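Local coordinates for LasR-specific antiactivator QslA domain-containing protein (Pseudomonas aeruginosa, PDB 4NG2) that probably restrains quorum sensing as an antiactivator specific for the transcription factor LasR, at residues Q90-A93 with F94-A97; P50-P53 with A54-K57. All coordinates share one frame; numbering follows the deposited sequence.

Contact 2 (50-53 with 54-57) comes first along the chain and opens helix 52-66; contact 1 (90-93 with 94-97) follows, after helix 74-83, in the early turns of helix 88-107. Their centres lie about 8 Å apart, because the two helices pack directly on each other. Small side chains permit this closeness: Ala97 CB lies 3.1 Å from Ile55 O, and Ala54 CB 3.7 Å from Gln90 O. The longer Ile55 reaches across with CD1 to the backbone of Ala93, and Phe94 packs its ring against the backbone of Lys57. Contact 2 meets strand 31-34 as well, whereas contact 1 touches a second copy of the protein, so the pair joins the sheet side of the subunit to an assembly interface.

Contact 1 (Q90-A93 with F94-A97); sequences QKTA and FEVA
Lys91 O takes the backbone N-H of Glu95 at 2.9 Å, one of four successive i to i+4 bonds in this α-helical segment of helix 88-107. The same oxygen is flanked by carbon: Glu95 CG lies 3.0 Å away, and Phe94 presents its ring edge, with the carbonyl oxygen near the ring plane. Gln90 O accepts the Phe94 N-H with an N-H...O angle of 160°. Glu95 CG stands anti to its own carbonyl carbon (chi1 -59°), which carries the extended chain back along the preceding turn, obliquely across Thr92. There OE1 comes 3.8 Å from Thr92 CG2, while OE2 forms salt bridges with Arg82 of its own chain and Arg82 of the second subunit. Two arginines would favour a charged carboxylate at this buried site, so a glutamate suits it. The ring of Phe94 swings away from Gln90-Ala93, because CG stands opposite the backbone N (chi1 165°), and packs on Gln61 and Arg82. Ala93 and Ala97 keep the face toward helix 52-66 low, and Val96 offers a branched apolar side chain to Trp75 of the second subunit. Val96 CG2 rests 3.3 Å from Thr92 O, which also accepts the Val96 N-H.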
ATOM      1  N   GLN E  90      -4.646 -12.284  -9.615  1.00 38.28           N
ATOM      2  CA  GLN E  90      -3.504 -12.430 -10.490  1.00 36.77           C
ATOM      3  C   GLN E  90      -3.114 -11.102 -11.083  1.00 33.83           C
ATOM      4  O   GLN E  90      -1.940 -10.830 -11.275  1.00 30.68           O
ATOM      5  CB  GLN E  90      -3.800 -13.415 -11.603  1.00 37.60           C
ATOM      6  CG  GLN E  90      -3.862 -14.827 -11.136  1.00 39.73           C
ATOM      7  CD  GLN E  90      -4.180 -15.734 -12.288  1.00 51.69           C
ATOM      8  OE1 GLN E  90      -5.346 -15.849 -12.701  1.00 54.04           O
ATOM      9  NE2 GLN E  90      -3.138 -16.365 -12.854  1.00 49.48           N
ATOM     10  N   LYS E  91      -4.103 -10.276 -11.398  1.00 30.65           N
ATOM     11  CA  LYS E  91      -3.799  -8.982 -11.978  1.00 32.83           C
ATOM     12  C   LYS E  91      -2.873  -8.239 -11.027  1.00 29.40           C
ATOM     13  O   LYS E  91      -1.897  -7.623 -11.453  1.00 28.12           O
ATOM     14  CB  LYS E  91      -5.069  -8.166 -12.247  1.00 32.32           C
ATOM     15  CG  LYS E  91      -5.954  -8.696 -13.362  1.00 34.74           C
ATOM     16  CD  LYS E  91      -7.291  -7.925 -13.420  1.00 27.20           C
ATOM     17  CE  LYS E  91      -8.290  -8.581 -14.389  1.00 28.13           C
ATOM     18  NZ  LYS E  91      -7.739  -8.723 -15.751  1.00 26.85           N
ATOM     19  N   THR E  92      -3.156  -8.297  -9.734  1.00 34.70           N
ATOM     20  CA  THR E  92      -2.360  -7.498  -8.822  1.00 39.43           C
ATOM     21  C   THR E  92      -1.007  -8.147  -8.583  1.00 40.65           C
ATOM     22  O   THR E  92      -0.050  -7.461  -8.267  1.00 37.46           O
ATOM     23  CB  THR E  92      -3.093  -7.164  -7.494  1.00 38.86           C
ATOM     24  OG1 THR E  92      -3.505  -8.364  -6.838  1.00 37.47           O
ATOM     25  CG2 THR E  92      -4.309  -6.329  -7.770  1.00 36.11           C
ATOM     26  N   ALA E  93      -0.917  -9.463  -8.743  1.00 29.95           N
ATOM     27  CA  ALA E  93       0.378 -10.122  -8.644  1.00 30.39           C
ATOM     28  C   ALA E  93       1.237  -9.682  -9.811  1.00 33.29           C
ATOM     29  O   ALA E  93       2.433  -9.423  -9.658  1.00 32.73           O
ATOM     30  CB  ALA E  93       0.225 -11.626  -8.627  1.00 30.02           C
ATOM     31  N   PHE E  94       0.612  -9.575 -10.979  1.00 33.56           N
ATOM     32  CA  PHE E  94       1.304  -9.130 -12.175  1.00 32.33           C
ATOM     33  C   PHE E  94       1.728  -7.676 -12.034  1.00 32.75           C
ATOM     34  O   PHE E  94       2.801  -7.300 -12.484  1.00 35.85           O
ATOM     35  CB  PHE E  94       0.402  -9.325 -13.401  1.00 25.84           C
ATOM     36  CG  PHE E  94       0.862  -8.592 -14.624  1.00 25.37           C
ATOM     37  CD1 PHE E  94       0.677  -7.231 -14.746  1.00 28.20           C
ATOM     38  CD2 PHE E  94       1.487  -9.267 -15.654  1.00 29.11           C
ATOM     39  CE1 PHE E  94       1.103  -6.544 -15.873  1.00 24.96           C
ATOM     40  CE2 PHE E  94       1.923  -8.585 -16.790  1.00 28.21           C
ATOM     41  CZ  PHE E  94       1.726  -7.209 -16.893  1.00 26.76           C
ATOM     42  N   GLU E  95       0.894  -6.843 -11.429  1.00 33.58           N
ATOM     43  CA  GLU E  95       1.240  -5.428 -11.303  1.00 35.89           C
ATOM     44  C   GLU E  95       2.422  -5.244 -10.370  1.00 36.54           C
ATOM     45  O   GLU E  95       3.337  -4.468 -10.654  1.00 34.52           O
ATOM     46  CB  GLU E  95       0.072  -4.621 -10.747  1.00 36.56           C
ATOM     47  CG  GLU E  95      -1.188  -4.675 -11.570  1.00 39.11           C
ATOM     48  CD  GLU E  95      -2.333  -3.913 -10.926  1.00 38.73           C
ATOM     49  OE1 GLU E  95      -2.346  -3.746  -9.677  1.00 42.55           O
ATOM     50  OE2 GLU E  95      -3.221  -3.474 -11.677  1.00 37.04           O
ATOM     51  N   VAL E  96       2.371  -5.947  -9.237  1.00 33.65           N
ATOM     52  CA  VAL E  96       3.428  -5.879  -8.246  1.00 37.33           C
ATOM     53  C   VAL E  96       4.751  -6.347  -8.874  1.00 36.92           C
ATOM     54  O   VAL E  96       5.760  -5.669  -8.751  1.00 36.80           O
ATOM     55  CB  VAL E  96       3.075  -6.661  -6.940  1.00 36.44           C
ATOM     56  CG1 VAL E  96       4.285  -6.771  -6.025  1.00 28.04           C
ATOM     57  CG2 VAL E  96       1.959  -5.964  -6.195  1.00 33.82           C
ATOM     58  N   ALA E  97       4.736  -7.468  -9.590  1.00 38.07           N
ATOM     59  CA  ALA E  97       5.968  -7.991 -10.190  1.00 40.47           C
ATOM     60  C   ALA E  97       6.550  -7.033 -11.226  1.00 42.46           C
ATOM     61  O   ALA E  97       7.725  -6.688 -11.172  1.00 44.44           O
ATOM     62  CB  ALA E  97       5.730  -9.354 -10.806  1.00 38.13           C
TER

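Contact 2 (P50-P53 with A54-K57)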
ATOM      1  N   PRO E  50      -1.974 -18.901  -4.359  1.00 46.80           N
ATOM      2  CA  PRO E  50      -0.777 -19.220  -5.142  1.00 39.79           C
ATOM      3  C   PRO E  50      -0.816 -18.401  -6.421  1.00 40.79           C
ATOM      4  O   PRO E  50      -1.850 -18.359  -7.089  1.00 39.80           O
ATOM      5  CB  PRO E  50      -0.932 -20.721  -5.441  1.00 42.28           C
ATOM      6  CG  PRO E  50      -2.394 -21.004  -5.296  1.00 41.24           C
ATOM      7  CD  PRO E  50      -2.895 -20.050  -4.243  1.00 42.23           C
ATOM      8  N   ALA E  51       0.293 -17.753  -6.750  1.00 32.02           N
ATOM      9  CA  ALA E  51       0.306 -16.801  -7.838  1.00 33.19           C
ATOM     10  C   ALA E  51       1.674 -16.599  -8.472  1.00 33.59           C
ATOM     11  O   ALA E  51       1.911 -15.551  -9.099  1.00 31.95           O
ATOM     12  CB  ALA E  51      -0.253 -15.449  -7.350  1.00 33.16           C
ATOM     13  N   GLN E  52       2.569 -17.579  -8.325  1.00 38.28           N
ATOM     14  CA  GLN E  52       3.913 -17.486  -8.930  1.00 42.93           C
ATOM     15  C   GLN E  52       3.911 -17.227 -10.457  1.00 39.98           C
ATOM     16  O   GLN E  52       4.627 -16.330 -10.938  1.00 39.57           O
ATOM     17  CB  GLN E  52       4.771 -18.710  -8.574  1.00 45.57           C
ATOM     18  CG  GLN E  52       5.990 -18.373  -7.695  1.00 45.36           C
ATOM     19  CD  GLN E  52       7.052 -17.622  -8.468  1.00 46.59           C
ATOM     20  OE1 GLN E  52       7.274 -17.924  -9.628  1.00 50.09           O
ATOM     21  NE2 GLN E  52       7.710 -16.647  -7.839  1.00 42.79           N
ATOM     22  N   PRO E  53       3.083 -17.980 -11.221  1.00 30.04           N
ATOM     23  CA  PRO E  53       2.979 -17.700 -12.662  1.00 29.10           C
ATOM     24  C   PRO E  53       2.555 -16.267 -12.945  1.00 36.76           C
ATOM     25  O   PRO E  53       3.224 -15.608 -13.734  1.00 39.21           O
ATOM     26  CB  PRO E  53       1.905 -18.668 -13.151  1.00 25.15           C
ATOM     27  CG  PRO E  53       1.818 -19.756 -12.078  1.00 34.26           C
ATOM     28  CD  PRO E  53       2.164 -19.051 -10.787  1.00 36.69           C
ATOM     29  N   ALA E  54       1.485 -15.773 -12.325  1.00 35.08           N
ATOM     30  CA  ALA E  54       1.156 -14.361 -12.511  1.00 35.16           C
ATOM     31  C   ALA E  54       2.373 -13.515 -12.178  1.00 36.13           C
ATOM     32  O   ALA E  54       2.696 -12.587 -12.891  1.00 36.07           O
ATOM     33  CB  ALA E  54      -0.046 -13.946 -11.678  1.00 34.98           C
ATOM     34  N   ILE E  55       3.084 -13.844 -11.110  1.00 34.50           N
ATOM     35  CA  ILE E  55       4.269 -13.050 -10.770  1.00 34.92           C
ATOM     36  C   ILE E  55       5.255 -13.052 -11.946  1.00 36.07           C
ATOM     37  O   ILE E  55       5.629 -11.986 -12.469  1.00 34.07           O
ATOM     38  CB  ILE E  55       4.940 -13.511  -9.428  1.00 38.11           C
ATOM     39  CG1 ILE E  55       4.033 -13.183  -8.233  1.00 33.15           C
ATOM     40  CG2 ILE E  55       6.307 -12.846  -9.225  1.00 34.25           C
ATOM     41  CD1 ILE E  55       4.083 -11.734  -7.813  1.00 29.10           C
ATOM     42  N   ASP E  56       5.650 -14.235 -12.397  1.00 40.35           N
ATOM     43  CA  ASP E  56       6.572 -14.300 -13.537  1.00 44.99           C
ATOM     44  C   ASP E  56       6.067 -13.628 -14.819  1.00 38.42           C
ATOM     45  O   ASP E  56       6.865 -13.085 -15.578  1.00 39.93           O
ATOM     46  CB  ASP E  56       7.028 -15.733 -13.812  1.00 46.52           C
ATOM     47  CG  ASP E  56       7.864 -16.310 -12.669  1.00 49.42           C
ATOM     48  OD1 ASP E  56       8.727 -15.578 -12.104  1.00 55.82           O
ATOM     49  OD2 ASP E  56       7.651 -17.504 -12.341  1.00 40.94           O
ATOM     50  N   LYS E  57       4.761 -13.637 -15.065  1.00 34.32           N
ATOM     51  CA  LYS E  57       4.263 -12.968 -16.263  1.00 35.10           C
ATOM     52  C   LYS E  57       4.511 -11.478 -16.152  1.00 36.74           C
ATOM     53  O   LYS E  57       4.857 -10.817 -17.124  1.00 39.69           O
ATOM     54  CB  LYS E  57       2.777 -13.255 -16.530  1.00 42.44           C
ATOM     55  CG  LYS E  57       2.307 -12.780 -17.927  1.00 46.27           C
ATOM     56  CD  LYS E  57       0.806 -13.014 -18.165  1.00 61.58           C
ATOM     57  CE  LYS E  57       0.418 -14.497 -18.051  1.00 60.95           C
ATOM     58  NZ  LYS E  57      -0.975 -14.761 -18.539  1.00 63.69           N
TER
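Three backbone hydrogen bonds join the residues that begin helix 52-66. Ile55 N donates to Ala51 O at 2.9 Å; Asp56 N reaches Gln52 O at 2.8 Å with an N-H...O angle of 168°, and Lys57 N reaches Pro53 O at 2.8 Å. Proline suits this first turn because its missing N-H costs no bond where no earlier turn of the helix offers an acceptor.

Carbon atoms also pack against the backbone carbonyl of Ala51. Ala54 CB sits 3.6 Å from Ala51 O, and Ile55 CG1, anti to its carbonyl carbon (chi1 -69°), passes 3.3 Å from the same Ala51 O; from there the chain leads away from Pro50-Pro53 toward helix 88-107.

In the apolar packing, the small methyl of Ala54 lets Gln90 and Ala93 of helix 88-107 come close. Ile55 packs against Ala93 and Ala97 of that helix and Val32 and Ile34 of strand 31-34.

The polar side chains approach on another face. Gln52 bends at chi2 to bring its amide beside the Asp56 carboxylate, the two planes 62° apart. Ala51 occupies the N-cap position, so the whole arrangement is a helix N-terminus with proline in its first turn.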